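Local coordinates for protein thioesterase superfamily (Jannaschia sp., PDB 2OAF) that probably hydrolyses thioesters, possibly of the acyl-CoA type, as a hotdog-fold member of the thioesterase superfamily, at residues 10-21 and 89-97. Sequence-based numbering, arbitrary orientation.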
# COMPACT_ATOMS: atom_id res chain seq x y z
N GLN B 10 24.61 9.13 11.01
CA GLN B 10 24.93 10.41 11.66
C GLN B 10 23.73 10.99 12.44
O GLN B 10 22.58 10.87 12.00
CB GLN B 10 25.45 11.38 10.57
CG GLN B 10 24.95 12.83 10.62
CD GLN B 10 25.28 13.65 9.37
OE1 GLN B 10 24.42 13.89 8.55
NE2 GLN B 10 26.55 14.04 9.21
N PRO B 11 23.98 11.62 13.61
CA PRO B 11 22.91 12.23 14.43
C PRO B 11 22.25 13.37 13.68
O PRO B 11 22.89 14.00 12.86
CB PRO B 11 23.66 12.73 15.66
CG PRO B 11 25.09 12.87 15.22
CD PRO B 11 25.32 11.82 14.20
N ARG B 12 20.98 13.62 13.96
CA ARG B 12 20.24 14.60 13.19
C ARG B 12 20.62 16.00 13.61
O ARG B 12 20.76 16.26 14.79
CB ARG B 12 18.73 14.41 13.30
CG ARG B 12 18.15 14.41 14.68
CD ARG B 12 16.67 14.10 14.58
NE ARG B 12 16.05 14.06 15.89
CZ ARG B 12 15.81 12.96 16.62
NH1 ARG B 12 16.07 11.74 16.15
NH2 ARG B 12 15.23 13.08 17.82
N PRO B 13 20.83 16.89 12.63
CA PRO B 13 21.16 18.28 12.92
C PRO B 13 19.93 19.07 13.34
O PRO B 13 18.80 18.67 13.00
CB PRO B 13 21.67 18.78 11.56
CG PRO B 13 20.89 18.01 10.58
CD PRO B 13 20.75 16.64 11.18
N ASP B 14 20.15 20.17 14.05
CA ASP B 14 19.11 21.14 14.39
C ASP B 14 18.39 21.66 13.16
O ASP B 14 17.24 22.05 13.23
CB ASP B 14 19.74 22.36 15.07
CG ASP B 14 20.29 22.07 16.45
OD1 ASP B 14 20.64 20.89 16.72
OD2 ASP B 14 20.37 23.03 17.25
N SER B 15 19.11 21.70 12.05
CA SER B 15 18.63 22.25 10.78
C SER B 15 17.71 21.31 9.99
O SER B 15 17.23 21.70 8.93
CB SER B 15 19.83 22.60 9.88
OG SER B 15 20.46 21.43 9.33
N ALA B 16 17.48 20.09 10.45
CA ALA B 16 16.77 19.12 9.63
C ALA B 16 15.36 19.61 9.37
O ALA B 16 14.68 20.15 10.27
CB ALA B 16 16.75 17.70 10.28
N PHE B 17 14.94 19.45 8.12
CA PHE B 17 13.56 19.63 7.72
C PHE B 17 12.72 18.56 8.41
O PHE B 17 13.13 17.40 8.49
CB PHE B 17 13.48 19.46 6.19
CG PHE B 17 12.10 19.51 5.65
CD1 PHE B 17 11.38 20.71 5.66
CD2 PHE B 17 11.50 18.38 5.14
CE1 PHE B 17 10.10 20.76 5.19
CE2 PHE B 17 10.22 18.44 4.66
CZ PHE B 17 9.51 19.63 4.70
N VAL B 18 11.55 18.94 8.89
CA VAL B 18 10.65 17.99 9.52
C VAL B 18 9.38 17.88 8.68
O VAL B 18 8.75 18.90 8.41
CB VAL B 18 10.35 18.40 11.00
CG1 VAL B 18 9.33 17.44 11.64
CG2 VAL B 18 11.63 18.45 11.82
N HIS B 19 9.08 16.67 8.20
CA HIS B 19 7.83 16.36 7.52
C HIS B 19 6.91 15.58 8.47
O HIS B 19 7.31 14.56 8.99
CB HIS B 19 8.10 15.54 6.27
CG HIS B 19 6.85 15.11 5.56
ND1 HIS B 19 5.95 16.01 5.03
CD2 HIS B 19 6.34 13.88 5.31
CE1 HIS B 19 4.93 15.36 4.51
NE2 HIS B 19 5.14 14.06 4.66
N ASP B 20 5.68 16.06 8.68
CA ASP B 20 4.71 15.36 9.53
C ASP B 20 4.02 14.29 8.73
O ASP B 20 3.57 14.56 7.63
CB ASP B 20 3.63 16.30 10.04
CG ASP B 20 4.14 17.31 11.06
OD1 ASP B 20 5.29 17.22 11.51
OD2 ASP B 20 3.37 18.24 11.38
N VAL B 21 3.94 13.10 9.31
CA VAL B 21 3.21 11.99 8.74
C VAL B 21 2.13 11.59 9.77
O VAL B 21 2.43 11.38 10.94
CB VAL B 21 4.16 10.81 8.40
CG1 VAL B 21 3.37 9.58 7.96
CG2 VAL B 21 5.17 11.22 7.31
N ILE B 89 1.63 12.31 15.90
CA ILE B 89 2.19 12.60 14.59
C ILE B 89 3.57 11.95 14.53
O ILE B 89 4.32 11.96 15.50
CB ILE B 89 2.39 14.15 14.35
CG1 ILE B 89 1.06 14.87 14.16
CG2 ILE B 89 3.24 14.43 13.07
CD1 ILE B 89 0.42 14.53 12.84
N LEU B 90 3.90 11.37 13.39
CA LEU B 90 5.28 10.89 13.12
C LEU B 90 6.03 12.06 12.50
O LEU B 90 5.75 12.45 11.38
CB LEU B 90 5.27 9.71 12.13
CG LEU B 90 6.61 9.05 11.79
CD1 LEU B 90 7.31 8.40 13.03
CD2 LEU B 90 6.42 8.01 10.67
N LYS B 91 6.99 12.60 13.24
CA LYS B 91 7.80 13.69 12.75
C LYS B 91 9.05 13.12 12.09
O LYS B 91 9.93 12.53 12.76
CB LYS B 91 8.21 14.62 13.89
CG LYS B 91 7.04 15.19 14.67
CD LYS B 91 6.58 16.49 14.08
CE LYS B 91 5.46 17.16 14.88
NZ LYS B 91 5.04 18.46 14.29
N CYS B 92 9.13 13.30 10.78
CA CYS B 92 10.23 12.76 10.01
C CYS B 92 11.26 13.84 9.78
O CYS B 92 11.10 14.68 8.92
CB CYS B 92 9.74 12.17 8.71
SG CYS B 92 8.64 10.75 8.94
N HIS B 93 12.33 13.79 10.56
CA HIS B 93 13.44 14.74 10.46
C HIS B 93 14.32 14.27 9.31
O HIS B 93 14.87 13.16 9.35
CB HIS B 93 14.28 14.77 11.74
CG HIS B 93 13.52 15.19 12.96
ND1 HIS B 93 13.81 16.35 13.66
CD2 HIS B 93 12.48 14.61 13.61
CE1 HIS B 93 12.99 16.45 14.69
NE2 HIS B 93 12.17 15.42 14.68
N THR B 94 14.47 15.11 8.29
CA THR B 94 14.98 14.67 7.00
C THR B 94 16.07 15.60 6.51
O THR B 94 15.90 16.83 6.53
CB THR B 94 13.83 14.65 5.97
OG1 THR B 94 12.77 13.88 6.51
CG2 THR B 94 14.27 14.04 4.62
N TRP B 95 17.18 15.04 6.08
CA TRP B 95 18.25 15.86 5.53
C TRP B 95 19.20 15.06 4.67
O TRP B 95 19.31 13.85 4.84
CB TRP B 95 19.04 16.53 6.68
CG TRP B 95 19.88 15.59 7.47
CD1 TRP B 95 21.22 15.42 7.34
CD2 TRP B 95 19.45 14.68 8.50
NE1 TRP B 95 21.65 14.47 8.24
CE2 TRP B 95 20.59 13.99 8.95
CE3 TRP B 95 18.20 14.36 9.06
CZ2 TRP B 95 20.55 13.02 9.96
CZ3 TRP B 95 18.16 13.40 10.08
CH2 TRP B 95 19.32 12.73 10.50
N PRO B 96 19.91 15.74 3.75
CA PRO B 96 20.95 15.09 2.97
C PRO B 96 22.22 14.99 3.78
O PRO B 96 22.73 16.01 4.27
CB PRO B 96 21.17 16.04 1.81
CG PRO B 96 20.79 17.38 2.35
CD PRO B 96 19.74 17.16 3.37
N THR B 97 22.74 13.78 3.90
CA THR B 97 23.93 13.52 4.66
C THR B 97 25.18 13.56 3.77
O THR B 97 26.29 13.80 4.25
CB THR B 97 23.79 12.19 5.48
OG1 THR B 97 24.79 12.14 6.50
CG2 THR B 97 23.84 10.93 4.59
O HOH W 1 26.99 15.05 6.57
O HOH W 2 16.18 17.80 13.68
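Pro13 and Gln10 close on the Trp95 indole where the N-terminal arm leads into strand 17-21 of this hotdog fold. Pro13 sets its CD over the indole face, 3.6 Å from the centroid of the five-membered ring in a CH-pi contact, and Arg12 CB packs 3.3 Å from Trp95 CH2. At the ring edge, Trp95 NE1 donates a nearly straight bond (172°) to Gln10 OE1, which lies in the indole plane, while NE1 is tilted somewhat from the amide plane. Thr97 OG1 gives the same oxygen a second hydrogen bond from above the amide plane, and a water joins Gln10 NE2 to Thr97 O.

Two residues earlier in the strand, the His93 imidazole is sandwiched: Val18 CG2 covers one face, 3.8 Å from the ring centroid, and Arg12 CD the opposite one. Water bridges His93 ND1 to Pro13 O. The Arg12 chain, extended from CG to NE, crosses this ring and carries NH1 to a salt bridge with Asp109 and a hydrogen bond with Thr116.

After the Pro13-Ala16 type I turn, strand 17-21 pairs with strand 90-97. Phe17-Thr94, His19-Cys92 and Val21-Leu90 are the hydrogen-bonded pairs, although Phe17 N to Thr94 O is weak. Their side chains occupy the sheet face covered by helix 39-54, where His19 NE2 bonds Glu45 and Val21 touches Phe42. On the other face, Lys91 bends at chi2 (-90°) so that its tail runs beside Asp20, and NZ meets OD1 of Asp20 at 3.1 Å in a salt bridge on the syn side of the carboxylate, 30° out of its plane.

Cys92 O is gripped twice, by His19 N at 2.9 Å and, from the opposite face of its carbonyl plane, by Thr94 OG1 at 3.0 Å.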